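Local coordinates for hypothetical protein PSPTO_2114 (Pseudomonas syringae pv. tomato, PDB 2ODA) that probably acts as a hydrolase of the haloacid dehalogenase superfamily, in a Pseudomonas-specific subfamily with a biochemical function of its own, at residues G15-F20 / D174-L179; P136-S141 / A158-K163. One frame throughout, in Å; residues are numbered along the deposited sequence.

Interaction 1 of 2, residues G15-F20 / D174-L179; sequences GCLVDF and DHLGEL
Leu176 pushes its CD1 methyl against the main chain of Cys16 and the CD2 methyl of Leu17, joining two turns at the C-terminal side of the parallel sheet in a HAD-type Rossmannoid fold. The turn at 15-17, directly after strand 9-12 and widened to a pi-type turn, is consistent with the squiggle of HAD proteins; residues 174-179 connect strand 171-173 to helix 179-191 through a single 3-10 turn. The closest approach is Leu176 CD1 to Cys16 O, 3.6 Å, a methyl against a carbonyl oxygen. That oxygen is not left without a polar partner, since the hydroxyl of Thr38 hydrogen-bonds to it. The other part of the contact is apolar: Leu17 CD2 lies 4.1 Å from Leu176 CD1, the two side chains crossing at a slant. Although the CB of Leu17 points away from 174-179, CG lies opposite the carbonyl carbon (chi1 -68°), and the CD2 branch reaches back to Leu176. Cys16 takes part mainly through its backbone. Leu131 of strand 127-131 and Ala41 of helix 41-51 also pack on Leu176, while Leu45 and Phe11 pack on Leu17, so the small contact belongs to the buried core. The loop on the Leu176 side is held locally by Glu178 N to His175 O (3.0 Å) and Leu179 N to Leu176 O. The imidazole of His175 also turns back on this loop: Gly177 N gives a weak hydrogen bond to His175 ND1, 2.9 Å long and bent to 127°, and Glu178 CG sits 3.8 Å above the His175 ring plane, displaced toward the rim.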
ATOM      1  N   GLY B  15       5.494   3.080 -23.360  1.00  6.59           N
ATOM      2  CA  GLY B  15       4.541   2.021 -23.737  1.00  6.66           C
ATOM      3  C   GLY B  15       3.192   2.194 -23.066  1.00  6.77           C
ATOM      4  O   GLY B  15       2.429   1.221 -22.851  1.00  6.37           O
ATOM      5  N   CYS B  16       2.885   3.437 -22.708  1.00  5.55           N
ATOM      6  CA  CYS B  16       1.634   3.696 -22.023  1.00  6.09           C
ATOM      7  C   CYS B  16       1.155   5.129 -22.303  1.00  5.77           C
ATOM      8  O   CYS B  16       0.263   5.308 -23.127  1.00  6.05           O
ATOM      9  CB  CYS B  16       1.783   3.363 -20.530  1.00  6.77           C
ATOM     10  SG  CYS B  16       0.377   3.752 -19.496  1.00  7.05           S
ATOM     11  N   LEU B  17       1.746   6.134 -21.646  1.00  4.83           N
ATOM     12  CA  LEU B  17       1.460   7.538 -21.970  1.00  4.71           C
ATOM     13  C   LEU B  17       2.092   7.936 -23.310  1.00  4.22           C
ATOM     14  O   LEU B  17       1.480   8.610 -24.124  1.00  4.69           O
ATOM     15  CB  LEU B  17       1.987   8.455 -20.857  1.00  4.66           C
ATOM     16  CG  LEU B  17       1.250   8.342 -19.508  1.00  6.03           C
ATOM     17  CD1 LEU B  17       2.062   9.055 -18.417  1.00  5.55           C
ATOM     18  CD2 LEU B  17      -0.150   8.942 -19.662  1.00  6.42           C
ATOM     19  N   VAL B  18       3.335   7.512 -23.514  1.00  4.12           N
ATOM     20  CA  VAL B  18       4.104   7.912 -24.677  1.00  4.80           C
ATOM     21  C   VAL B  18       4.789   6.647 -25.192  1.00  5.23           C
ATOM     22  O   VAL B  18       4.632   5.576 -24.601  1.00  5.95           O
ATOM     23  CB  VAL B  18       5.191   8.986 -24.313  1.00  5.25           C
ATOM     24  CG1 VAL B  18       4.568  10.335 -23.878  1.00  5.23           C
ATOM     25  CG2 VAL B  18       6.126   8.472 -23.219  1.00  6.32           C
ATOM     26  N   ASP B  19       5.571   6.772 -26.261  1.00  4.50           N
ATOM     27  CA  ASP B  19       6.456   5.682 -26.701  1.00  5.31           C
ATOM     28  C   ASP B  19       5.713   4.377 -27.036  1.00  6.11           C
ATOM     29  O   ASP B  19       5.992   3.300 -26.472  1.00  7.34           O
ATOM     30  CB  ASP B  19       7.608   5.454 -25.688  1.00  5.04           C
ATOM     31  CG  ASP B  19       8.656   4.481 -26.218  1.00  5.34           C
ATOM     32  OD1 ASP B  19       8.752   4.329 -27.451  1.00  5.31           O
ATOM     33  OD2 ASP B  19       9.362   3.875 -25.408  1.00  6.71           O
ATOM     34  N   PHE B  20       4.747   4.480 -27.938  1.00  4.89           N
ATOM     35  CA  PHE B  20       3.970   3.308 -28.373  1.00  5.68           C
ATOM     36  C   PHE B  20       4.932   2.185 -28.778  1.00  5.86           C
ATOM     37  O   PHE B  20       5.852   2.411 -29.585  1.00  5.62           O
ATOM     38  CB  PHE B  20       3.106   3.721 -29.568  1.00  4.72           C
ATOM     39  CG  PHE B  20       2.151   2.665 -30.049  1.00  5.43           C
ATOM     40  CD1 PHE B  20       0.812   2.692 -29.656  1.00  4.28           C
ATOM     41  CD2 PHE B  20       2.576   1.670 -30.917  1.00  4.94           C
ATOM     42  CE1 PHE B  20      -0.105   1.742 -30.134  1.00  5.31           C
ATOM     43  CE2 PHE B  20       1.665   0.667 -31.380  1.00  4.24           C
ATOM     44  CZ  PHE B  20       0.318   0.719 -30.975  1.00  4.80           C
ATOM     45  N   ASP B 174      -8.096  -1.036 -25.122  1.00  7.66           N
ATOM     46  CA  ASP B 174      -7.262  -1.000 -26.332  1.00  7.79           C
ATOM     47  C   ASP B 174      -6.295   0.186 -26.319  1.00  7.85           C
ATOM     48  O   ASP B 174      -5.217   0.124 -26.925  1.00  7.90           O
ATOM     49  CB  ASP B 174      -8.140  -0.845 -27.560  1.00  7.99           C
ATOM     50  CG  ASP B 174      -8.885  -2.117 -27.952  1.00  8.97           C
ATOM     51  OD1 ASP B 174      -8.709  -3.200 -27.340  1.00  7.22           O
ATOM     52  OD2 ASP B 174      -9.679  -1.989 -28.918  1.00 10.81           O
ATOM     53  N   HIS B 175      -6.717   1.289 -25.701  1.00  6.54           N
ATOM     54  CA  HIS B 175      -5.933   2.536 -25.709  1.00  7.04           C
ATOM     55  C   HIS B 175      -6.508   3.482 -24.679  1.00  7.22           C
ATOM     56  O   HIS B 175      -7.619   3.272 -24.202  1.00  6.44           O
ATOM     57  CB  HIS B 175      -5.955   3.200 -27.120  1.00  6.57           C
ATOM     58  CG  HIS B 175      -7.337   3.451 -27.648  1.00  8.19           C
ATOM     59  ND1 HIS B 175      -8.095   4.541 -27.277  1.00  9.78           N
ATOM     60  CD2 HIS B 175      -8.104   2.743 -28.507  1.00  7.71           C
ATOM     61  CE1 HIS B 175      -9.269   4.494 -27.888  1.00  8.51           C
ATOM     62  NE2 HIS B 175      -9.300   3.404 -28.632  1.00  8.03           N
ATOM     63  N   LEU B 176      -5.769   4.552 -24.382  1.00  7.86           N
ATOM     64  CA  LEU B 176      -6.194   5.547 -23.383  1.00  8.40           C
ATOM     65  C   LEU B 176      -7.489   6.309 -23.705  1.00  8.83           C
ATOM     66  O   LEU B 176      -8.110   6.887 -22.809  1.00  9.00           O
ATOM     67  CB  LEU B 176      -5.060   6.521 -23.064  1.00  8.55           C
ATOM     68  CG  LEU B 176      -3.822   5.920 -22.383  1.00  9.76           C
ATOM     69  CD1 LEU B 176      -2.744   6.987 -22.208  1.00  8.24           C
ATOM     70  CD2 LEU B 176      -4.206   5.289 -21.033  1.00  8.75           C
ATOM     71  N   GLY B 177      -7.914   6.308 -24.965  1.00  8.78           N
ATOM     72  CA  GLY B 177      -9.192   6.950 -25.307  1.00  9.83           C
ATOM     73  C   GLY B 177     -10.343   6.255 -24.582  1.00 10.10           C
ATOM     74  O   GLY B 177     -11.445   6.810 -24.435  1.00 11.40           O
ATOM     75  N   GLU B 178     -10.104   5.014 -24.174  1.00  9.12           N
ATOM     76  CA  GLU B 178     -11.115   4.220 -23.461  1.00  9.24           C
ATOM     77  C   GLU B 178     -11.001   4.317 -21.944  1.00  8.56           C
ATOM     78  O   GLU B 178     -11.769   3.671 -21.209  1.00  7.70           O
ATOM     79  CB  GLU B 178     -11.010   2.744 -23.881  1.00  8.92           C
ATOM     80  CG  GLU B 178     -11.407   2.473 -25.315  1.00 11.80           C
ATOM     81  CD  GLU B 178     -12.895   2.696 -25.583  1.00 16.29           C
ATOM     82  OE1 GLU B 178     -13.692   2.608 -24.628  1.00 16.26           O
ATOM     83  OE2 GLU B 178     -13.271   2.954 -26.748  1.00 16.34           O
ATOM     84  N   LEU B 179     -10.063   5.133 -21.460  1.00  8.05           N
ATOM     85  CA  LEU B 179      -9.810   5.170 -20.019  1.00  8.26           C
ATOM     86  C   LEU B 179     -11.020   5.653 -19.210  1.00  8.40           C
ATOM     87  O   LEU B 179     -11.321   5.101 -18.170  1.00  7.39           O
ATOM     88  CB  LEU B 179      -8.586   6.029 -19.678  1.00  7.97           C
ATOM     89  CG  LEU B 179      -8.235   6.109 -18.185  1.00  7.16           C
ATOM     90  CD1 LEU B 179      -7.759   4.746 -17.647  1.00  7.33           C
ATOM     91  CD2 LEU B 179      -7.156   7.122 -17.998  1.00  4.25           C
TER

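Interaction 2 of 2, residues P136-S141 / A158-K163; sequences PLCGLS and AQATLK
Apolar packing carries this contact: Leu137 and Cys138 lie against one side of helix 150-167, in the part of the HAD-type Rossmannoid fold where the loop after strand 127-131 runs on to helix 142-147. The backbones come closest at Ala160, its CA 5.9 Å from Leu137 CA. The small methyl of Ala160 meets two partners, Leu137 CB at 4.2 Å from Ala160 CB and Cys138 SG at 4.1 Å from the same carbon. The thiol comes alongside as an apolar neighbour.

The second kind of contact is with the aliphatic part of a charged chain. Leu137 lies aslant the lysine chain, CD1 4.0 Å from Lys163 CB and CD2 4.0 Å from Lys163 CD. Lys163 is extended beyond CG (chi3 -170°, chi4 179°), presenting its methylenes in a row while carrying the ammonium group past the leucine.

No hydrogen bond joins the segments. Pro115 of helix 115-123 also touches Leu137, and farther along the loop Ser141 occupies the N-cap position of helix 142-147. At the helix backbone, Leu137 CD1 stands 4.1 Å from Ala160 O.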
ATOM      1  N   PRO B 136       4.822  -3.547 -24.149  1.00  6.41           N
ATOM      2  CA  PRO B 136       5.893  -4.448 -24.611  1.00  7.00           C
ATOM      3  C   PRO B 136       5.445  -5.819 -25.144  1.00  7.41           C
ATOM      4  O   PRO B 136       6.178  -6.442 -25.918  1.00  8.48           O
ATOM      5  CB  PRO B 136       6.803  -4.600 -23.359  1.00  7.36           C
ATOM      6  CG  PRO B 136       5.882  -4.380 -22.205  1.00  6.52           C
ATOM      7  CD  PRO B 136       4.899  -3.302 -22.697  1.00  5.90           C
ATOM      8  N   LEU B 137       4.261  -6.297 -24.756  1.00  7.41           N
ATOM      9  CA  LEU B 137       3.751  -7.577 -25.268  1.00  6.97           C
ATOM     10  C   LEU B 137       3.403  -7.470 -26.747  1.00  7.60           C
ATOM     11  O   LEU B 137       3.417  -8.469 -27.477  1.00  8.58           O
ATOM     12  CB  LEU B 137       2.518  -8.033 -24.505  1.00  6.46           C
ATOM     13  CG  LEU B 137       2.773  -8.460 -23.067  1.00  7.62           C
ATOM     14  CD1 LEU B 137       1.449  -8.579 -22.318  1.00  8.52           C
ATOM     15  CD2 LEU B 137       3.526  -9.781 -23.050  1.00  6.27           C
ATOM     16  N   CYS B 138       3.083  -6.260 -27.179  1.00  6.88           N
ATOM     17  CA  CYS B 138       2.979  -5.966 -28.607  1.00  7.51           C
ATOM     18  C   CYS B 138       4.350  -5.524 -29.159  1.00  7.21           C
ATOM     19  O   CYS B 138       4.831  -6.081 -30.139  1.00  8.51           O
ATOM     20  CB  CYS B 138       1.886  -4.910 -28.847  1.00  7.35           C
ATOM     21  SG  CYS B 138       0.251  -5.422 -28.197  1.00  9.67           S
ATOM     22  N   GLY B 139       4.960  -4.521 -28.538  1.00  6.77           N
ATOM     23  CA  GLY B 139       6.340  -4.156 -28.822  1.00  7.09           C
ATOM     24  C   GLY B 139       6.588  -3.665 -30.244  1.00  8.05           C
ATOM     25  O   GLY B 139       7.689  -3.821 -30.768  1.00  8.92           O
ATOM     26  N   LEU B 140       5.571  -3.088 -30.883  1.00  7.65           N
ATOM     27  CA  LEU B 140       5.763  -2.581 -32.232  1.00  7.35           C
ATOM     28  C   LEU B 140       5.646  -1.059 -32.270  1.00  7.14           C
ATOM     29  O   LEU B 140       4.750  -0.470 -31.632  1.00  6.23           O
ATOM     30  CB  LEU B 140       4.773  -3.226 -33.204  1.00  8.23           C
ATOM     31  CG  LEU B 140       4.836  -4.747 -33.409  1.00  8.63           C
ATOM     32  CD1 LEU B 140       3.769  -5.135 -34.426  1.00  9.97           C
ATOM     33  CD2 LEU B 140       6.201  -5.130 -33.911  1.00  8.06           C
ATOM     34  N   SER B 141       6.547  -0.426 -33.020  1.00  7.27           N
ATOM     35  CA  SER B 141       6.490   1.015 -33.211  1.00  7.50           C
ATOM     36  C   SER B 141       5.178   1.388 -33.900  1.00  7.61           C
ATOM     37  O   SER B 141       4.535   0.509 -34.514  1.00  7.00           O
ATOM     38  CB  SER B 141       7.698   1.470 -34.063  1.00  7.53           C
ATOM     39  OG  SER B 141       7.522   1.032 -35.413  1.00  8.42           O
ATOM     40  N   ALA B 158      -5.716  -9.226 -28.759  1.00  8.09           N
ATOM     41  CA  ALA B 158      -6.307 -10.359 -28.069  1.00  7.88           C
ATOM     42  C   ALA B 158      -5.264 -11.167 -27.263  1.00  7.62           C
ATOM     43  O   ALA B 158      -5.522 -11.569 -26.133  1.00  6.82           O
ATOM     44  CB  ALA B 158      -7.082 -11.252 -29.064  1.00  7.46           C
ATOM     45  N   GLN B 159      -4.075 -11.381 -27.835  1.00  7.72           N
ATOM     46  CA  GLN B 159      -3.005 -12.102 -27.123  1.00  8.27           C
ATOM     47  C   GLN B 159      -2.533 -11.348 -25.881  1.00  8.15           C
ATOM     48  O   GLN B 159      -2.432 -11.943 -24.798  1.00  8.47           O
ATOM     49  CB  GLN B 159      -1.817 -12.411 -28.043  1.00  8.35           C
ATOM     50  CG  GLN B 159      -2.152 -13.532 -28.982  1.00 11.79           C
ATOM     51  CD  GLN B 159      -1.195 -13.668 -30.159  1.00 15.64           C
ATOM     52  OE1 GLN B 159      -0.345 -12.796 -30.416  1.00 17.95           O
ATOM     53  NE2 GLN B 159      -1.351 -14.758 -30.898  1.00 10.74           N
ATOM     54  N   ALA B 160      -2.242 -10.059 -26.045  1.00  7.55           N
ATOM     55  CA  ALA B 160      -1.872  -9.172 -24.913  1.00  7.61           C
ATOM     56  C   ALA B 160      -2.949  -9.106 -23.832  1.00  7.84           C
ATOM     57  O   ALA B 160      -2.624  -9.122 -22.641  1.00  7.64           O
ATOM     58  CB  ALA B 160      -1.564  -7.758 -25.410  1.00  8.15           C
ATOM     59  N   THR B 161      -4.209  -9.012 -24.261  1.00  8.29           N
ATOM     60  CA  THR B 161      -5.375  -8.951 -23.362  1.00  7.82           C
ATOM     61  C   THR B 161      -5.468 -10.206 -22.484  1.00  8.07           C
ATOM     62  O   THR B 161      -5.644 -10.119 -21.255  1.00  7.58           O
ATOM     63  CB  THR B 161      -6.709  -8.687 -24.156  1.00  7.47           C
ATOM     64  OG1 THR B 161      -6.641  -7.407 -24.801  1.00  6.46           O
ATOM     65  CG2 THR B 161      -7.918  -8.701 -23.222  1.00  7.71           C
ATOM     66  N   LEU B 162      -5.313 -11.377 -23.090  1.00  8.00           N
ATOM     67  CA  LEU B 162      -5.337 -12.593 -22.296  1.00  8.19           C
ATOM     68  C   LEU B 162      -4.193 -12.727 -21.277  1.00  7.92           C
ATOM     69  O   LEU B 162      -4.427 -13.140 -20.157  1.00  6.77           O
ATOM     70  CB  LEU B 162      -5.486 -13.838 -23.180  1.00  8.80           C
ATOM     71  CG  LEU B 162      -6.834 -13.916 -23.918  1.00 11.31           C
ATOM     72  CD1 LEU B 162      -6.890 -15.244 -24.677  1.00 14.25           C
ATOM     73  CD2 LEU B 162      -8.016 -13.805 -22.957  1.00 13.63           C
ATOM     74  N   LYS B 163      -2.971 -12.393 -21.681  1.00  8.24           N
ATOM     75  CA  LYS B 163      -1.812 -12.353 -20.788  1.00  8.16           C
ATOM     76  C   LYS B 163      -2.011 -11.378 -19.630  1.00  7.97           C
ATOM     77  O   LYS B 163      -1.708 -11.697 -18.481  1.00  7.18           O
ATOM     78  CB  LYS B 163      -0.546 -12.012 -21.594  1.00  8.76           C
ATOM     79  CG  LYS B 163      -0.109 -13.223 -22.468  1.00 10.87           C
ATOM     80  CD  LYS B 163       1.007 -12.835 -23.418  1.00 15.58           C
ATOM     81  CE  LYS B 163       1.296 -13.940 -24.450  1.00 16.69           C
ATOM     82  NZ  LYS B 163       2.384 -13.469 -25.354  1.00 18.67           N
TER

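Interaction 1 is buried near the middle of the chain, whereas the centre of interaction 2 is about 14 Å from the centre of the chain and the contact is partly buried, with a lysine at its outer side. Both are small, lack cross-segment hydrogen bonds and depend on leucine methyls, but the inner one pairs leucine with leucine, while the outer one uses a thiol, an alanine and lysine methylenes; a methyl approaches a carbonyl oxygen in both, more closely in interaction 1. Three of the four segments come after strands of the parallel sheet; 158-163 lies within helix 150-167. With centres about 12 Å apart, the contacts meet through 15-20 and 136-141, where Phe20 CD2 packs 3.1 Å from Leu140 O.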